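Local coordinates for protein hydrogen peroxide-inducible genes activator (Corynebacterium glutamicum, PDB 6G1D) that senses hydrogen peroxide through a peroxidatic mechanism and, as a LysR-type transcription factor, controls peroxide-inducible genes, at the interface of chains A and B. Numbering follows the deposited sequence. Chains: chain A/B, Hydrogen peroxide-inducible genes activator.

Contact 1: the interface of chains A and B. Residues chain A 112, 115-116, 260; chain B 242, 264.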
# COMPACT_ATOMS: atom_id res chain seq x y z
N PRO A 112 15.04 6.18 17.09
CA PRO A 112 14.87 6.17 18.52
C PRO A 112 16.19 6.33 19.30
O PRO A 112 16.16 6.78 20.42
CB PRO A 112 14.20 4.83 18.79
CG PRO A 112 14.56 3.99 17.62
CD PRO A 112 14.58 4.94 16.48
N LEU A 115 17.62 10.31 18.44
CA LEU A 115 16.73 11.45 18.77
C LEU A 115 16.98 12.06 20.14
O LEU A 115 16.93 13.28 20.25
CB LEU A 115 15.25 11.11 18.65
CG LEU A 115 14.73 11.12 17.20
CD1 LEU A 115 13.34 10.50 17.12
CD2 LEU A 115 14.69 12.57 16.67
N PRO A 116 17.21 11.25 21.19
CA PRO A 116 17.36 11.94 22.48
C PRO A 116 18.44 13.02 22.46
O PRO A 116 18.17 14.14 22.87
CB PRO A 116 17.69 10.82 23.46
CG PRO A 116 17.03 9.64 22.86
CD PRO A 116 17.18 9.80 21.37
N TRP A 260 19.21 0.68 24.58
CA TRP A 260 17.75 0.69 24.52
C TRP A 260 17.13 -0.68 24.34
O TRP A 260 15.98 -0.86 24.68
CB TRP A 260 17.33 1.61 23.36
CG TRP A 260 17.78 3.00 23.60
CD1 TRP A 260 18.88 3.60 23.10
CD2 TRP A 260 17.14 3.94 24.45
NE1 TRP A 260 18.95 4.89 23.56
CE2 TRP A 260 17.91 5.12 24.41
CE3 TRP A 260 15.98 3.91 25.24
CZ2 TRP A 260 17.57 6.27 25.13
CZ3 TRP A 260 15.62 5.05 25.95
CH2 TRP A 260 16.43 6.21 25.91
N GLN B 242 10.58 8.97 22.80
CA GLN B 242 11.70 9.93 22.79
C GLN B 242 11.19 11.35 22.49
O GLN B 242 11.70 12.34 23.04
CB GLN B 242 12.78 9.55 21.77
CG GLN B 242 13.28 8.08 21.75
CD GLN B 242 13.90 7.62 23.07
OE1 GLN B 242 13.38 7.92 24.12
NE2 GLN B 242 15.01 6.87 23.00
N ARG B 264 11.42 4.67 30.96
CA ARG B 264 12.62 5.44 30.69
C ARG B 264 12.50 6.81 31.39
O ARG B 264 11.37 7.27 31.68
CB ARG B 264 12.84 5.59 29.21
CG ARG B 264 11.84 6.52 28.51
CD ARG B 264 11.98 6.42 27.02
NE ARG B 264 11.39 5.16 26.54
CZ ARG B 264 11.55 4.62 25.35
NH1 ARG B 264 12.33 5.21 24.45
NH2 ARG B 264 10.93 3.50 25.07
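B:Gln242 pushes its carboxamide tip against the indole of A:Trp260, and the two flat groups stand nearly perpendicular, their planes 87° apart. The amide nitrogen NE2 does the touching: it lies 3.2 Å above the ring plane, displaced toward the rim on the six-membered side, where CH2 is 3.3 Å from it. The glutamine therefore points its nitrogen at the ring face, while OE1 stays further off. The same NE2 donates a hydrogen bond of 2.8 Å to the backbone O of A:Pro112, in helix 111-125. Four residues on, A:Pro116 has no N-H for this carbonyl, and the glutamine supplies a donor instead. The bond is nearly straight (162° at H), and the acceptor lies close to the amide plane, which would oppose rotation of the carboxamide. A bend at chi2 (-60°) turns the chain from helix 237-245 toward that carbonyl. A:Pro116 closes in with its ring carbon CG, 3.7 Å from CD of B:Gln242, the two side chains crossing obliquely. On the oxygen end, NH1 of B:Arg264 makes a weak hydrogen bond to OE1 of B:Gln242, which may help to fix which amide end faces the indole. The guanidinium is modestly inclined to the indole plane, and NH1 comes within 3.6 Å of CZ3 of A:Trp260. This patch probably helps to hold the two regulatory domains together, as in LysR-type dimers.

Contact 2: the interface of chains A and B. Residues chain A 232, 239, 242-243, 246, 248; chain B 115, 119, 131-133.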
# COMPACT_ATOMS: atom_id res chain seq x y z
N THR A 232 9.64 -16.30 10.29
CA THR A 232 9.60 -15.31 11.38
C THR A 232 10.21 -13.98 10.93
O THR A 232 11.38 -13.91 10.59
CB THR A 232 10.22 -15.91 12.63
OG1 THR A 232 9.29 -16.89 13.15
CG2 THR A 232 10.48 -14.88 13.68
N THR A 239 10.82 -6.28 19.15
CA THR A 239 10.20 -7.58 18.91
C THR A 239 11.26 -8.64 18.61
O THR A 239 11.19 -9.75 19.13
CB THR A 239 9.17 -7.51 17.75
OG1 THR A 239 8.14 -6.63 18.14
CG2 THR A 239 8.59 -8.84 17.47
N GLN A 242 12.83 -9.95 21.82
CA GLN A 242 12.01 -10.92 22.54
C GLN A 242 12.15 -12.32 21.93
O GLN A 242 12.16 -13.34 22.66
CB GLN A 242 10.54 -10.52 22.57
CG GLN A 242 10.15 -9.10 22.95
CD GLN A 242 10.64 -8.64 24.33
OE1 GLN A 242 11.73 -8.98 24.74
NE2 GLN A 242 9.88 -7.77 24.96
N LEU A 243 12.25 -12.37 20.59
CA LEU A 243 12.43 -13.66 19.90
C LEU A 243 13.80 -14.26 20.25
O LEU A 243 13.92 -15.48 20.48
CB LEU A 243 12.26 -13.52 18.39
CG LEU A 243 10.94 -12.90 17.93
CD1 LEU A 243 11.00 -12.58 16.43
CD2 LEU A 243 9.77 -13.78 18.28
N ALA A 246 13.80 -15.67 23.77
CA ALA A 246 13.09 -16.94 23.76
C ALA A 246 13.82 -18.09 23.05
O ALA A 246 13.27 -19.20 22.98
CB ALA A 246 11.71 -16.78 23.12
N LEU A 248 14.70 -18.33 19.80
CA LEU A 248 14.26 -18.57 18.44
C LEU A 248 15.30 -18.16 17.40
O LEU A 248 15.12 -18.47 16.24
CB LEU A 248 12.93 -17.90 18.17
CG LEU A 248 11.73 -18.43 18.95
CD1 LEU A 248 10.48 -17.61 18.61
CD2 LEU A 248 11.48 -19.94 18.74
N LEU B 115 4.76 -11.15 23.53
CA LEU B 115 5.60 -12.28 23.13
C LEU B 115 6.37 -12.95 24.26
O LEU B 115 6.45 -14.16 24.28
CB LEU B 115 6.57 -11.92 22.01
CG LEU B 115 5.96 -11.93 20.61
CD1 LEU B 115 6.94 -11.27 19.61
CD2 LEU B 115 5.59 -13.33 20.19
N LEU B 119 5.50 -16.86 24.45
CA LEU B 119 6.54 -17.80 24.04
C LEU B 119 7.01 -18.71 25.18
O LEU B 119 7.33 -19.87 24.96
CB LEU B 119 7.73 -17.09 23.43
CG LEU B 119 7.50 -16.41 22.08
CD1 LEU B 119 8.67 -15.55 21.67
CD2 LEU B 119 7.20 -17.43 21.01
N PRO B 131 6.57 -22.37 16.87
CA PRO B 131 5.93 -21.09 16.52
C PRO B 131 6.80 -20.25 15.57
O PRO B 131 8.03 -20.29 15.61
CB PRO B 131 5.72 -20.41 17.88
CG PRO B 131 6.79 -21.01 18.75
CD PRO B 131 7.21 -22.33 18.19
N HIS B 132 6.13 -19.54 14.68
CA HIS B 132 6.73 -18.58 13.78
C HIS B 132 5.89 -17.35 13.92
O HIS B 132 4.66 -17.43 14.00
CB HIS B 132 6.70 -19.14 12.33
CG HIS B 132 7.52 -20.37 12.18
ND1 HIS B 132 6.98 -21.63 12.03
CD2 HIS B 132 8.85 -20.54 12.23
CE1 HIS B 132 7.95 -22.52 11.97
NE2 HIS B 132 9.10 -21.88 12.08
N ILE B 133 6.55 -16.21 14.01
CA ILE B 133 5.91 -14.97 14.39
C ILE B 133 6.08 -14.02 13.25
O ILE B 133 7.19 -13.85 12.74
CB ILE B 133 6.56 -14.35 15.68
CG1 ILE B 133 6.58 -15.36 16.83
CG2 ILE B 133 5.83 -13.10 16.07
CD1 ILE B 133 5.20 -15.87 17.24
O HOH W 1 10.38 -18.68 14.76
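B:Leu119, on helix 111-125, packs against A:Ala246, A:Leu243 and A:Leu248, burying 60 Å² in the interface between the substrate-binding-type regulatory domains of this LysR-family protein. Its CD1 meets the CB methyl of A:Ala246 at 3.6 Å and also faces CD2 of A:Leu243. Both of its methyls, CD1 and CD2, lie 4.1 Å from CD1 of A:Leu248. The leucine thus sits among three apolar side chains from helix 237-245 and the residues that follow it, crossing both opposing leucines at a slant. A:Leu248 hides 46 Å², and CD1 is the branch it presents to B:Leu119.

A:Thr232, with the same buried area as A:Leu248, supplies the polar part of the patch. Its hydroxyl OG1 accepts a hydrogen bond of 3.0 Å from the backbone N of B:Ile133 in strand 129-135, with an angle of 158° at H. The chi1 of -72° places OG1 beside the threonine's own backbone N and leaves CG2 anti to that nitrogen; OG1 is thereby the branch that meets the strand N-H, while CG2 lies near the carbonyl O of B:Ile133. The hydroxyl also contacts water 1 at 2.6 Å, and this water in turn reaches the carbonyl O of B:Pro131 at 3.0 Å. One hydroxyl therefore engages the strand at two backbone positions, directly and through water. The imidazole of B:His132 has OG1 at its edge, in the ring plane, 3.8 Å from CD2.

Between the polar and apolar parts, CD2 of A:Leu243 lies 3.8 Å from CG1 of B:Ile133 and also approaches CD1 of B:Leu115. CD1 of B:Leu115 also meets CG2 of A:Thr239 at 3.6 Å, the two side chains crossing at about a right angle.

Contact 1 and contact 2 have C-alpha centres about 24 Å apart and use the same two elements with the chains exchanged: helix 111-125 comes from chain A in contact 1 and from chain B in contact 2, each facing helix 237-245 of the other chain. Residues 115 and 242 recur in both. Because of the two-fold symmetry both contacts sample the same helix pairing, contact 1 at its polar glutamine end and contact 2 along its apolar side plus strand 129-135. This arrangement is consistent with the antiparallel regulatory-domain pairing typical of LysR-type dimers, within a deposited assembly of four copies.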